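Homospermidine synthase (PDB 2PH5) binds NAD in a Rossmann-type domain and probably makes homospermidine. Local coordinates at residues L394-A398 against A430-L434; L31-F36 against I401-I405. One frame throughout, in Å; residues are numbered along the deposited sequence.

Overall arrangement
Both contacts are buried, and both use helix 391-408. Contact 1 packs its earlier part, 394-398, on the turn 430-434 that leads into strand 436-442. Contact 2 packs its later part, 401-405, on the end of helix 23-35, the helix that follows the first strand of the NAD-binding sheet. Their centres are about 10 Å apart. Contact 1 is the nearer to the chain's centre, and its helix carries Val396 against the nicotinamide ring. Contact 2 lies farther out, away from the cofactor. In contact 1 Ala398 and Ala430 let the backbones come close, beside leucine and tyrosine side chains; larger ones, chiefly isoleucines and a phenylalanine, fill contact 2. Leu31 and Tyr433 touch across the two.

Contact 1: L394-A398 against A430-L434; sequences LQVVA and AKPYL. With NAD (nicotinamide-adenine-dinucleotide), chain C.
Residues 394-398 form a regular piece of helix 391-408, with Ala398 N bonded to Leu394 O at 3.0 Å. Facing them, 430-434 is a tight turn with a 3-10 segment at 431-433. Tyr433 N to Ala430 O is 2.6 Å, and Leu434 N to Lys431 O is 3.2 Å. The backbones come close at two points: Ala398 CA to Ala430 CA is 5.2 Å, and Gln395 CA to Leu434 CA is 6.0 Å.

The packing across the gap is apolar. Ala398 is its centre. Ala398 CB lies 3.4 Å from Tyr433 CB, 4.0 Å from Leu434 CD2 and 4.3 Å from Ala430 CB. So small a side chain lets the turn sit against the helix. Leu394 (t, p) puts CD1 4.1 Å from Tyr433 CD1, and Leu394 CG is 3.7 Å from Tyr433 O. Leu434 (m, t) reaches over Gln395, with CD2 3.9 Å from Gln395 CA.

The arrangement is helix-to-turn packing in the region assigned to the saccharopine dehydrogenase C-terminal family. It joins helix 391-408 to the link between helix 423-430 and strand 436-442.

Polar ends turn to partners beyond the two segments. Gln395 (m, t) bonds through NE2 to Ser375 OG, which also meets Leu434 O. Tyr433 (m) has a weak hydrogen bond from OH to Glu34 OE2.

Cofactor contact falls to the helix. Val396, whose CA-to-CB bond points away from the turn, places CG1 3.5 Å from NAD C4N, the nicotinamide carbon that exchanges hydride.

Contact 2: L31-F36 against I401-I405; sequences LIFEKF and ISGII
Helix 23-35 ends in 31-36, and 401-405 lies within helix 391-408. The short axes of 31-35 and 401-405 come within 10.9 Å, and their N-to-C directions cross at -49°. Leu31 CA to Ile401 CA, at 6.6 Å, is the nearest CA pair of the two segments.

Leu31 (m, p) points toward the other helix. Leu31 CD2 is 3.8 Å from Ile401 CG2, while Leu31 O is 3.6 Å from Ile401 CD1 and accepts Lys35 N at 3.0 Å. Ile401 (t, p) therefore lays its CD1 along the backbone of the first helix. Ile32 (m, t) meets the same methyl: CD1 of Ile401 is 3.8 Å from Ile32 CA and 4.0 Å from Ile32 CG1. Lys35 (m, m, t, t) starts toward 401-405 but leads its amine away. Its aliphatic part stays in contact, with Lys35 CG 4.2 Å from Ile401 CG1 and Lys35 CD 4.2 Å from Ile405 CD1. Phe36 leaves helical geometry at -124/135. Its m rotamer sends the ring across to the second helix. Ile401 CD1 meets the ring edge, 3.8 Å from Phe36 CE2. Phe36 CZ is 3.8 Å from Ile405 CG1 and 4.3 Å from Ile404 CG2. Phe16, on the first strand, meets this ring edge-to-face.

Helix 23-35 follows the first strand and turn of the Rossmann-type domain, and Cys23 N and Val24 N at its start hydrogen-bond to NAD. The contact thus joins that helix to one from the region of the C-terminal family. Its contacts are apolar, so shape and exclusion of water, rather than directed bonds, probably hold the helices together.

Contact 1: L394-A398 against A430-L434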
ATOM      1  N   LEU A 394       1.048  13.485  20.318  1.00 19.05           N
ATOM      2  CA  LEU A 394       1.925  13.978  21.377  1.00 21.24           C
ATOM      3  C   LEU A 394       3.099  14.809  20.870  1.00 21.11           C
ATOM      4  O   LEU A 394       3.527  15.754  21.532  1.00 21.32           O
ATOM      5  CB  LEU A 394       2.463  12.829  22.240  1.00 19.00           C
ATOM      6  CG  LEU A 394       3.223  13.302  23.492  1.00 18.99           C
ATOM      7  CD1 LEU A 394       2.337  14.286  24.259  1.00 16.38           C
ATOM      8  CD2 LEU A 394       3.593  12.112  24.386  1.00 16.89           C
ATOM      9  N   GLN A 395       3.621  14.470  19.700  1.00 20.43           N
ATOM     10  CA  GLN A 395       4.744  15.227  19.178  1.00 21.45           C
ATOM     11  C   GLN A 395       4.265  16.597  18.705  1.00 22.28           C
ATOM     12  O   GLN A 395       5.017  17.574  18.731  1.00 23.41           O
ATOM     13  CB  GLN A 395       5.414  14.477  18.026  1.00 19.18           C
ATOM     14  CG  GLN A 395       6.056  13.177  18.427  1.00 18.60           C
ATOM     15  CD  GLN A 395       6.529  12.372  17.225  1.00 21.03           C
ATOM     16  OE1 GLN A 395       5.764  12.121  16.297  1.00 22.64           O
ATOM     17  NE2 GLN A 395       7.793  11.962  17.241  1.00 23.12           N
ATOM     18  N   VAL A 396       3.001  16.674  18.299  1.00 21.10           N
ATOM     19  CA  VAL A 396       2.447  17.930  17.817  1.00 19.28           C
ATOM     20  C   VAL A 396       2.114  18.887  18.949  1.00 18.80           C
ATOM     21  O   VAL A 396       2.424  20.077  18.873  1.00 19.88           O
ATOM     22  CB  VAL A 396       1.174  17.704  16.990  1.00 21.41           C
ATOM     23  CG1 VAL A 396       0.784  18.986  16.284  1.00 20.54           C
ATOM     24  CG2 VAL A 396       1.396  16.573  16.002  1.00 22.31           C
ATOM     25  N   VAL A 397       1.485  18.373  20.000  1.00 17.23           N
ATOM     26  CA  VAL A 397       1.108  19.219  21.120  1.00 16.29           C
ATOM     27  C   VAL A 397       2.312  19.569  21.992  1.00 19.32           C
ATOM     28  O   VAL A 397       2.320  20.603  22.669  1.00 17.68           O
ATOM     29  CB  VAL A 397      -0.033  18.560  21.966  1.00 16.96           C
ATOM     30  CG1 VAL A 397      -1.264  18.369  21.091  1.00 15.09           C
ATOM     31  CG2 VAL A 397       0.411  17.230  22.552  1.00 15.09           C
ATOM     32  N   ALA A 398       3.338  18.723  21.969  1.00 21.72           N
ATOM     33  CA  ALA A 398       4.541  19.012  22.743  1.00 23.47           C
ATOM     34  C   ALA A 398       5.114  20.327  22.200  1.00 24.85           C
ATOM     35  O   ALA A 398       5.475  21.228  22.962  1.00 25.53           O
ATOM     36  CB  ALA A 398       5.557  17.877  22.595  1.00 21.81           C
ATOM     37  N   ALA A 430      10.066  20.777  25.063  1.00 24.94           N
ATOM     38  CA  ALA A 430       9.376  19.673  24.398  1.00 25.17           C
ATOM     39  C   ALA A 430      10.040  18.313  24.570  1.00 25.23           C
ATOM     40  O   ALA A 430       9.367  17.289  24.574  1.00 24.66           O
ATOM     41  CB  ALA A 430       9.246  19.992  22.920  1.00 20.55           C
ATOM     42  N   LYS A 431      11.363  18.324  24.696  1.00 27.68           N
ATOM     43  CA  LYS A 431      12.172  17.112  24.838  1.00 30.00           C
ATOM     44  C   LYS A 431      11.582  16.035  25.746  1.00 30.30           C
ATOM     45  O   LYS A 431      11.650  14.854  25.436  1.00 30.91           O
ATOM     46  CB  LYS A 431      13.570  17.498  25.327  1.00 31.30           C
ATOM     47  CG  LYS A 431      14.701  16.714  24.689  1.00 32.94           C
ATOM     48  CD  LYS A 431      15.965  17.574  24.567  1.00 33.78           C
ATOM     49  CE  LYS A 431      17.068  16.861  23.770  1.00 34.73           C
ATOM     50  NZ  LYS A 431      18.269  17.708  23.495  1.00 30.96           N
ATOM     51  N   PRO A 432      11.009  16.433  26.892  1.00 32.55           N
ATOM     52  CA  PRO A 432      10.419  15.452  27.814  1.00 32.23           C
ATOM     53  C   PRO A 432       9.167  14.800  27.253  1.00 32.54           C
ATOM     54  O   PRO A 432       8.607  13.890  27.857  1.00 34.01           O
ATOM     55  CB  PRO A 432      10.103  16.290  29.052  1.00 31.65           C
ATOM     56  CG  PRO A 432      11.167  17.338  29.022  1.00 32.99           C
ATOM     57  CD  PRO A 432      11.166  17.738  27.559  1.00 32.62           C
ATOM     58  N   TYR A 433       8.738  15.270  26.088  1.00 32.86           N
ATOM     59  CA  TYR A 433       7.532  14.764  25.447  1.00 32.34           C
ATOM     60  C   TYR A 433       7.821  14.034  24.142  1.00 31.25           C
ATOM     61  O   TYR A 433       6.910  13.485  23.524  1.00 32.80           O
ATOM     62  CB  TYR A 433       6.594  15.935  25.146  1.00 35.11           C
ATOM     63  CG  TYR A 433       5.950  16.572  26.356  1.00 37.05           C
ATOM     64  CD1 TYR A 433       4.886  15.951  27.004  1.00 38.32           C
ATOM     65  CD2 TYR A 433       6.386  17.808  26.836  1.00 38.60           C
ATOM     66  CE1 TYR A 433       4.264  16.542  28.095  1.00 40.96           C
ATOM     67  CE2 TYR A 433       5.771  18.412  27.933  1.00 41.37           C
ATOM     68  CZ  TYR A 433       4.706  17.770  28.559  1.00 42.15           C
ATOM     69  OH  TYR A 433       4.076  18.348  29.641  1.00 42.54           O
ATOM     70  N   LEU A 434       9.086  14.013  23.734  1.00 28.06           N
ATOM     71  CA  LEU A 434       9.464  13.406  22.463  1.00 27.17           C
ATOM     72  C   LEU A 434      10.197  12.065  22.516  1.00 27.15           C
ATOM     73  O   LEU A 434      10.748  11.613  21.511  1.00 24.95           O
ATOM     74  CB  LEU A 434      10.292  14.425  21.668  1.00 25.36           C
ATOM     75  CG  LEU A 434       9.620  15.797  21.500  1.00 21.70           C
ATOM     76  CD1 LEU A 434      10.533  16.753  20.737  1.00 24.33           C
ATOM     77  CD2 LEU A 434       8.317  15.620  20.761  1.00 20.18           C
TER
HETATM   78  PA  NAD C 501      -9.871  18.349  13.217  1.00 27.86           P
HETATM   79  O1A NAD C 501     -10.635  18.416  11.923  1.00 26.13           O
HETATM   80  O2A NAD C 501      -9.780  17.034  13.909  1.00 27.37           O
HETATM   81  O5B NAD C 501     -10.452  19.427  14.280  1.00 25.38           O
HETATM   82  C5B NAD C 501     -10.705  20.771  13.881  1.00 27.00           C
HETATM   83  C4B NAD C 501     -11.783  21.356  14.814  1.00 29.21           C
HETATM   84  O4B NAD C 501     -12.028  22.666  14.351  1.00 29.00           O
HETATM   85  C3B NAD C 501     -13.121  20.609  14.790  1.00 28.14           C
HETATM   86  O3B NAD C 501     -13.500  20.228  16.115  1.00 29.26           O
HETATM   87  C2B NAD C 501     -14.084  21.593  14.187  1.00 28.91           C
HETATM   88  O2B NAD C 501     -15.412  21.500  14.651  1.00 28.66           O
HETATM   89  C1B NAD C 501     -13.411  22.943  14.440  1.00 28.62           C
HETATM   90  N9A NAD C 501     -13.704  23.995  13.459  1.00 29.31           N
HETATM   91  C8A NAD C 501     -13.976  23.759  12.100  1.00 29.97           C
HETATM   92  N7A NAD C 501     -14.905  24.611  11.625  1.00 29.74           N
HETATM   93  C5A NAD C 501     -15.262  25.401  12.664  1.00 30.34           C
HETATM   94  C6A NAD C 501     -16.170  26.455  12.755  1.00 29.38           C
HETATM   95  N6A NAD C 501     -16.892  26.904  11.727  1.00 26.74           N
HETATM   96  N1A NAD C 501     -16.307  27.063  13.995  1.00 29.57           N
HETATM   97  C2A NAD C 501     -15.589  26.658  15.102  1.00 28.17           C
HETATM   98  N3A NAD C 501     -14.682  25.627  15.035  1.00 29.92           N
HETATM   99  C4A NAD C 501     -14.546  25.030  13.815  1.00 29.62           C
HETATM  100  O3  NAD C 501      -8.404  18.812  12.846  1.00 28.99           O
HETATM  101  PN  NAD C 501      -7.081  19.069  13.717  1.00 29.46           P
HETATM  102  O1N NAD C 501      -5.969  18.368  13.033  1.00 29.57           O
HETATM  103  O2N NAD C 501      -7.392  18.723  15.150  1.00 25.34           O
HETATM  104  O5D NAD C 501      -7.074  20.627  13.432  1.00 32.91           O
HETATM  105  C5D NAD C 501      -6.114  21.549  13.885  1.00 34.33           C
HETATM  106  C4D NAD C 501      -5.179  21.752  12.711  1.00 35.46           C
HETATM  107  O4D NAD C 501      -3.862  21.517  13.132  1.00 35.99           O
HETATM  108  C3D NAD C 501      -5.145  22.043  11.225  1.00 35.59           C
HETATM  109  O3D NAD C 501      -5.198  23.437  10.963  1.00 35.53           O
HETATM  110  C2D NAD C 501      -3.827  21.409  10.816  1.00 35.56           C
HETATM  111  O2D NAD C 501      -3.296  21.932   9.632  1.00 37.50           O
HETATM  112  C1D NAD C 501      -2.955  21.607  12.049  1.00 34.30           C
HETATM  113  N1N NAD C 501      -1.948  20.557  12.330  1.00 33.51           N
HETATM  114  C2N NAD C 501      -0.611  20.879  12.395  1.00 32.92           C
HETATM  115  C3N NAD C 501       0.304  19.844  12.690  1.00 32.90           C
HETATM  116  C7N NAD C 501       1.767  20.101  12.795  1.00 31.18           C
HETATM  117  O7N NAD C 501       2.572  19.034  13.103  1.00 32.78           O
HETATM  118  N7N NAD C 501       2.298  21.294  12.633  1.00 30.93           N
HETATM  119  C4N NAD C 501      -0.141  18.502  12.915  1.00 33.89           C
HETATM  120  C5N NAD C 501      -1.520  18.217  12.834  1.00 33.84           C
HETATM  121  C6N NAD C 501      -2.424  19.223  12.548  1.00 32.74           C

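Contact 2: L31-F36 against I401-I405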
ATOM      1  N   LEU A  31      -1.438  18.659  28.397  1.00 27.40           N
ATOM      2  CA  LEU A  31      -0.204  19.439  28.493  1.00 26.17           C
ATOM      3  C   LEU A  31      -0.389  20.833  29.092  1.00 25.50           C
ATOM      4  O   LEU A  31       0.528  21.383  29.699  1.00 24.84           O
ATOM      5  CB  LEU A  31       0.479  19.548  27.113  1.00 24.05           C
ATOM      6  CG  LEU A  31       1.326  18.355  26.640  1.00 22.71           C
ATOM      7  CD1 LEU A  31       0.445  17.137  26.513  1.00 21.19           C
ATOM      8  CD2 LEU A  31       1.998  18.657  25.300  1.00 22.48           C
ATOM      9  N   ILE A  32      -1.575  21.404  28.932  1.00 26.93           N
ATOM     10  CA  ILE A  32      -1.836  22.728  29.471  1.00 28.91           C
ATOM     11  C   ILE A  32      -1.952  22.683  30.994  1.00 32.25           C
ATOM     12  O   ILE A  32      -1.412  23.540  31.698  1.00 32.55           O
ATOM     13  CB  ILE A  32      -3.123  23.301  28.893  1.00 27.04           C
ATOM     14  CG1 ILE A  32      -3.059  23.249  27.364  1.00 26.45           C
ATOM     15  CG2 ILE A  32      -3.313  24.726  29.380  1.00 27.47           C
ATOM     16  CD1 ILE A  32      -4.330  23.692  26.679  1.00 26.85           C
ATOM     17  N   PHE A  33      -2.656  21.680  31.502  1.00 33.53           N
ATOM     18  CA  PHE A  33      -2.812  21.550  32.942  1.00 34.57           C
ATOM     19  C   PHE A  33      -1.573  20.934  33.564  1.00 35.46           C
ATOM     20  O   PHE A  33      -1.400  20.960  34.779  1.00 35.95           O
ATOM     21  CB  PHE A  33      -4.044  20.708  33.264  1.00 33.06           C
ATOM     22  CG  PHE A  33      -5.329  21.400  32.949  1.00 33.87           C
ATOM     23  CD1 PHE A  33      -5.740  22.497  33.700  1.00 33.29           C
ATOM     24  CD2 PHE A  33      -6.113  20.985  31.876  1.00 33.47           C
ATOM     25  CE1 PHE A  33      -6.919  23.177  33.385  1.00 33.83           C
ATOM     26  CE2 PHE A  33      -7.292  21.656  31.553  1.00 33.61           C
ATOM     27  CZ  PHE A  33      -7.696  22.754  32.308  1.00 32.89           C
ATOM     28  N   GLU A  34      -0.702  20.395  32.723  1.00 37.20           N
ATOM     29  CA  GLU A  34       0.525  19.775  33.201  1.00 39.02           C
ATOM     30  C   GLU A  34       1.626  20.820  33.358  1.00 39.39           C
ATOM     31  O   GLU A  34       2.481  20.706  34.233  1.00 41.34           O
ATOM     32  CB  GLU A  34       0.975  18.687  32.226  1.00 41.33           C
ATOM     33  CG  GLU A  34       2.121  17.819  32.726  1.00 45.36           C
ATOM     34  CD  GLU A  34       2.608  16.838  31.674  1.00 48.56           C
ATOM     35  OE1 GLU A  34       1.773  16.351  30.875  1.00 51.24           O
ATOM     36  OE2 GLU A  34       3.822  16.545  31.645  1.00 50.84           O
ATOM     37  N   LYS A  35       1.591  21.848  32.516  1.00 38.27           N
ATOM     38  CA  LYS A  35       2.588  22.907  32.549  1.00 38.25           C
ATOM     39  C   LYS A  35       2.093  24.210  33.176  1.00 37.77           C
ATOM     40  O   LYS A  35       2.884  25.116  33.442  1.00 37.94           O
ATOM     41  CB  LYS A  35       3.077  23.192  31.130  1.00 38.71           C
ATOM     42  CG  LYS A  35       4.049  22.172  30.591  1.00 37.88           C
ATOM     43  CD  LYS A  35       5.412  22.464  31.130  1.00 38.15           C
ATOM     44  CE  LYS A  35       6.468  21.666  30.424  1.00 38.50           C
ATOM     45  NZ  LYS A  35       7.779  22.013  31.024  1.00 39.65           N
ATOM     46  N   PHE A  36       0.792  24.315  33.415  1.00 37.43           N
ATOM     47  CA  PHE A  36       0.248  25.536  33.991  1.00 37.60           C
ATOM     48  C   PHE A  36      -0.536  25.305  35.267  1.00 38.38           C
ATOM     49  O   PHE A  36      -1.341  24.379  35.353  1.00 39.37           O
ATOM     50  CB  PHE A  36      -0.632  26.247  32.961  1.00 33.90           C
ATOM     51  CG  PHE A  36       0.136  26.805  31.805  1.00 31.19           C
ATOM     52  CD1 PHE A  36       0.739  28.051  31.892  1.00 32.06           C
ATOM     53  CD2 PHE A  36       0.299  26.063  30.644  1.00 30.35           C
ATOM     54  CE1 PHE A  36       1.497  28.552  30.831  1.00 31.10           C
ATOM     55  CE2 PHE A  36       1.055  26.554  29.578  1.00 27.94           C
ATOM     56  CZ  PHE A  36       1.654  27.799  29.673  1.00 28.12           C
ATOM     57  N   ILE A 401       2.618  23.407  23.122  1.00 22.21           N
ATOM     58  CA  ILE A 401       2.693  23.833  24.509  1.00 21.37           C
ATOM     59  C   ILE A 401       4.016  24.579  24.703  1.00 21.12           C
ATOM     60  O   ILE A 401       4.084  25.502  25.503  1.00 20.46           O
ATOM     61  CB  ILE A 401       2.602  22.621  25.510  1.00 21.47           C
ATOM     62  CG1 ILE A 401       2.248  23.110  26.923  1.00 21.54           C
ATOM     63  CG2 ILE A 401       3.953  21.902  25.606  1.00 20.70           C
ATOM     64  CD1 ILE A 401       0.876  23.763  27.054  1.00 20.00           C
ATOM     65  N   SER A 402       5.063  24.192  23.969  1.00 18.71           N
ATOM     66  CA  SER A 402       6.349  24.879  24.093  1.00 17.46           C
ATOM     67  C   SER A 402       6.211  26.266  23.478  1.00 18.13           C
ATOM     68  O   SER A 402       6.634  27.260  24.065  1.00 21.47           O
ATOM     69  CB  SER A 402       7.464  24.128  23.358  1.00 16.01           C
ATOM     70  OG  SER A 402       7.580  22.790  23.792  1.00 17.92           O
ATOM     71  N   GLY A 403       5.627  26.317  22.285  1.00 16.81           N
ATOM     72  CA  GLY A 403       5.425  27.581  21.607  1.00 18.39           C
ATOM     73  C   GLY A 403       4.546  28.513  22.422  1.00 20.29           C
ATOM     74  O   GLY A 403       4.779  29.723  22.459  1.00 20.48           O
ATOM     75  N   ILE A 404       3.531  27.950  23.077  1.00 20.70           N
ATOM     76  CA  ILE A 404       2.624  28.740  23.903  1.00 23.87           C
ATOM     77  C   ILE A 404       3.410  29.366  25.057  1.00 24.77           C
ATOM     78  O   ILE A 404       3.244  30.544  25.361  1.00 25.46           O
ATOM     79  CB  ILE A 404       1.453  27.864  24.478  1.00 23.11           C
ATOM     80  CG1 ILE A 404       0.525  27.420  23.338  1.00 22.23           C
ATOM     81  CG2 ILE A 404       0.664  28.645  25.531  1.00 20.18           C
ATOM     82  CD1 ILE A 404      -0.629  26.508  23.770  1.00 20.66           C
ATOM     83  N   ILE A 405       4.275  28.586  25.693  1.00 25.29           N
ATOM     84  CA  ILE A 405       5.066  29.113  26.796  1.00 27.30           C
ATOM     85  C   ILE A 405       6.009  30.206  26.308  1.00 27.51           C
ATOM     86  O   ILE A 405       6.264  31.175  27.019  1.00 26.90           O
ATOM     87  CB  ILE A 405       5.912  28.016  27.463  1.00 27.40           C
ATOM     88  CG1 ILE A 405       5.000  26.910  27.995  1.00 27.63           C
ATOM     89  CG2 ILE A 405       6.739  28.618  28.605  1.00 27.12           C
ATOM     90  CD1 ILE A 405       5.745  25.653  28.378  1.00 29.25           C
TER